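Local coordinates for protein glyoxalase-related enzyme (Fulvimarina pelagi, PDB 3BQX) that is of unknown function but belongs to the glyoxalase-related VOC superfamily, whose members are typically metal-dependent enzymes or resistance proteins, at residues 8-13 / 47-52. Residues are numbered along the deposited sequence; the frame is centred on the assembly and turned at random.
Sequences VITLGI and VLATWL
Ile13 meets Thr50 because its CG1 sits between backbone N and carbonyl carbon (chi1 62°), and from there CD1 crosses to Thr50 CB at 3.8 Å while CG2 touches the same carbon. On the face of Thr50, Leu48 has CG anti to its backbone N (chi1 168°). Its CD1 comes nearer strand 8-13, 3.6 Å from Ile9 O, and meets Leu11 CD1. The opposite face is carried by Val8, Thr10, Val47, Ala49 and Trp51. Here Thr10 CG2 reaches Trp51 CB at 4.0 Å and lies by the indole edge near its plane, whereas Thr10 OG1 faces Ala49 CB at 3.8 Å. The far end of the indole leads away from strand 8-13, and its NE1 is hydrogen-bonded to Glu37.

Strands 8-13 and 47-52 run parallel and, the first and fourth strands in chain order, lie side by side in a sheet of order 1-4-3-2, with helix 16-26 in the connection: the βαβββ module of the VOC fold, which this chain contains twice. Five backbone hydrogen bonds join them, alternating in direction from Ile9 N to Val47 O through to Ile13 N to Trp51 O. The Ala49 N to Ile9 O bond, 2.8 Å, is almost straight at 175°; in the last one Ile13 N stands above the Trp51 carbonyl plane. Gly12 CA passes 3.3 Å from Trp51 O, a CA-H...O contact, and Gly12 O accepts a bond from His119. Beyond Val8 to Leu11 an antiparallel strand of the second subunit continues the sheet, and Ile9 packs on Ile9 of that subunit.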
ATOM      1  N   VAL A   8      -3.111  -4.881  -5.646  1.00 10.61           N
ATOM      2  CA  VAL A   8      -1.877  -4.230  -6.069  1.00  9.19           C
ATOM      3  C   VAL A   8      -1.655  -2.931  -5.325  1.00  9.89           C
ATOM      4  O   VAL A   8      -2.605  -2.188  -5.087  1.00  9.78           O
ATOM      5  CB  VAL A   8      -1.921  -3.843  -7.574  1.00  9.56           C
ATOM      6  CG1 VAL A   8      -0.575  -3.311  -8.018  1.00  9.13           C
ATOM      7  CG2 VAL A   8      -2.347  -5.021  -8.421  1.00 12.61           C
ATOM      8  N   ILE A   9      -0.407  -2.683  -4.935  1.00  8.84           N
ATOM      9  CA  ILE A   9      -0.026  -1.418  -4.312  1.00  7.82           C
ATOM     10  C   ILE A   9       0.801  -0.797  -5.428  1.00  8.10           C
ATOM     11  O   ILE A   9       1.824  -1.352  -5.822  1.00  8.53           O
ATOM     12  CB  ILE A   9       0.921  -1.564  -3.098  1.00  8.39           C
ATOM     13  CG1 ILE A   9       0.224  -2.305  -1.964  1.00 10.50           C
ATOM     14  CG2 ILE A   9       1.396  -0.173  -2.643  1.00  8.56           C
ATOM     15  CD1 ILE A   9       1.128  -2.552  -0.763  1.00 11.27           C
ATOM     16  N   THR A  10       0.356   0.327  -5.968  1.00  7.16           N
ATOM     17  CA  THR A  10       1.108   0.962  -7.040  1.00  8.27           C
ATOM     18  C   THR A  10       1.719   2.259  -6.560  1.00  9.40           C
ATOM     19  O   THR A  10       1.022   3.138  -6.060  1.00  9.70           O
ATOM     20  CB  THR A  10       0.212   1.270  -8.250  1.00  9.43           C
ATOM     21  OG1 THR A  10      -0.294   0.044  -8.787  1.00 10.39           O
ATOM     22  CG2 THR A  10       0.996   1.986  -9.341  1.00 11.73           C
ATOM     23  N   LEU A  11       3.033   2.364  -6.703  1.00  8.50           N
ATOM     24  CA  LEU A  11       3.747   3.572  -6.311  1.00  9.67           C
ATOM     25  C   LEU A  11       4.182   4.292  -7.568  1.00  9.79           C
ATOM     26  O   LEU A  11       4.742   3.670  -8.470  1.00  9.96           O
ATOM     27  CB  LEU A  11       4.987   3.230  -5.487  1.00  9.01           C
ATOM     28  CG  LEU A  11       4.725   2.413  -4.220  1.00  8.89           C
ATOM     29  CD1 LEU A  11       6.045   2.072  -3.537  1.00 10.43           C
ATOM     30  CD2 LEU A  11       3.814   3.213  -3.286  1.00 11.64           C
ATOM     31  N   GLY A  12       3.927   5.597  -7.631  1.00  9.66           N
ATOM     32  CA  GLY A  12       4.346   6.379  -8.782  1.00 11.62           C
ATOM     33  C   GLY A  12       5.808   6.737  -8.594  1.00 12.26           C
ATOM     34  O   GLY A  12       6.199   7.208  -7.526  1.00 13.18           O
ATOM     35  N   ILE A  13       6.621   6.516  -9.624  1.00 12.94           N
ATOM     36  CA  ILE A  13       8.052   6.798  -9.547  1.00 13.97           C
ATOM     37  C   ILE A  13       8.548   7.639 -10.719  1.00 14.18           C
ATOM     38  O   ILE A  13       7.862   7.780 -11.725  1.00 14.38           O
ATOM     39  CB  ILE A  13       8.857   5.482  -9.494  1.00 13.46           C
ATOM     40  CG1 ILE A  13       8.614   4.675 -10.771  1.00 12.37           C
ATOM     41  CG2 ILE A  13       8.441   4.671  -8.257  1.00 12.25           C
ATOM     42  CD1 ILE A  13       9.612   3.546 -10.986  1.00 14.35           C
ATOM     43  N   VAL A  47       0.527  -7.765  -5.293  1.00  8.46           N
ATOM     44  CA  VAL A  47       1.624  -7.329  -6.144  1.00  8.52           C
ATOM     45  C   VAL A  47       1.988  -5.879  -5.846  1.00  8.20           C
ATOM     46  O   VAL A  47       1.103  -5.048  -5.626  1.00  6.29           O
ATOM     47  CB  VAL A  47       1.215  -7.436  -7.630  1.00  9.89           C
ATOM     48  CG1 VAL A  47       2.343  -6.981  -8.534  1.00 12.37           C
ATOM     49  CG2 VAL A  47       0.824  -8.866  -7.950  1.00 11.96           C
ATOM     50  N   LEU A  48       3.287  -5.590  -5.810  1.00  7.27           N
ATOM     51  CA  LEU A  48       3.781  -4.234  -5.611  1.00  7.43           C
ATOM     52  C   LEU A  48       4.215  -3.764  -6.993  1.00  8.93           C
ATOM     53  O   LEU A  48       4.984  -4.449  -7.674  1.00  9.78           O
ATOM     54  CB  LEU A  48       4.989  -4.207  -4.660  1.00  7.85           C
ATOM     55  CG  LEU A  48       5.756  -2.873  -4.614  1.00  7.53           C
ATOM     56  CD1 LEU A  48       4.894  -1.796  -3.971  1.00  9.76           C
ATOM     57  CD2 LEU A  48       7.045  -3.039  -3.820  1.00  9.96           C
ATOM     58  N   ALA A  49       3.704  -2.618  -7.421  1.00  8.76           N
ATOM     59  CA  ALA A  49       4.060  -2.071  -8.719  1.00  8.21           C
ATOM     60  C   ALA A  49       4.684  -0.700  -8.566  1.00  8.98           C
ATOM     61  O   ALA A  49       4.256   0.085  -7.723  1.00  9.44           O
ATOM     62  CB  ALA A  49       2.823  -1.962  -9.597  1.00  8.99           C
ATOM     63  N   THR A  50       5.718  -0.433  -9.361  1.00  7.40           N
ATOM     64  CA  THR A  50       6.362   0.882  -9.387  1.00  8.66           C
ATOM     65  C   THR A  50       6.201   1.314 -10.845  1.00  8.84           C
ATOM     66  O   THR A  50       6.829   0.761 -11.747  1.00 10.06           O
ATOM     67  CB  THR A  50       7.847   0.815  -8.971  1.00  8.22           C
ATOM     68  OG1 THR A  50       8.562  -0.082  -9.833  1.00 10.74           O
ATOM     69  CG2 THR A  50       7.963   0.333  -7.541  1.00  8.19           C
ATOM     70  N   TRP A  51       5.320   2.288 -11.055  1.00  9.38           N
ATOM     71  CA  TRP A  51       4.943   2.785 -12.374  1.00 10.05           C
ATOM     72  C   TRP A  51       5.372   4.238 -12.557  1.00 11.54           C
ATOM     73  O   TRP A  51       5.206   5.040 -11.644  1.00 11.29           O
ATOM     74  CB  TRP A  51       3.419   2.690 -12.458  1.00 10.29           C
ATOM     75  CG  TRP A  51       2.802   2.648 -13.802  1.00 11.61           C
ATOM     76  CD1 TRP A  51       3.436   2.526 -15.007  1.00 12.35           C
ATOM     77  CD2 TRP A  51       1.398   2.624 -14.080  1.00 12.40           C
ATOM     78  NE1 TRP A  51       2.505   2.417 -16.017  1.00 12.40           N
ATOM     79  CE2 TRP A  51       1.249   2.475 -15.474  1.00 12.74           C
ATOM     80  CE3 TRP A  51       0.249   2.709 -13.280  1.00 12.48           C
ATOM     81  CZ2 TRP A  51      -0.002   2.407 -16.091  1.00 12.36           C
ATOM     82  CZ3 TRP A  51      -0.998   2.640 -13.895  1.00 11.87           C
ATOM     83  CH2 TRP A  51      -1.111   2.489 -15.287  1.00 13.93           C
ATOM     84  N   LEU A  52       5.918   4.582 -13.725  1.00 12.10           N
ATOM     85  CA  LEU A  52       6.307   5.971 -13.963  1.00 13.28           C
ATOM     86  C   LEU A  52       5.077   6.837 -13.705  1.00 13.86           C
ATOM     87  O   LEU A  52       3.990   6.535 -14.191  1.00 13.59           O
ATOM     88  CB  LEU A  52       6.784   6.163 -15.406  1.00 14.05           C
ATOM     89  CG  LEU A  52       8.130   5.516 -15.736  1.00 14.73           C
ATOM     90  CD1 LEU A  52       8.454   5.734 -17.205  1.00 16.64           C
ATOM     91  CD2 LEU A  52       9.215   6.115 -14.851  1.00 16.23           C
TER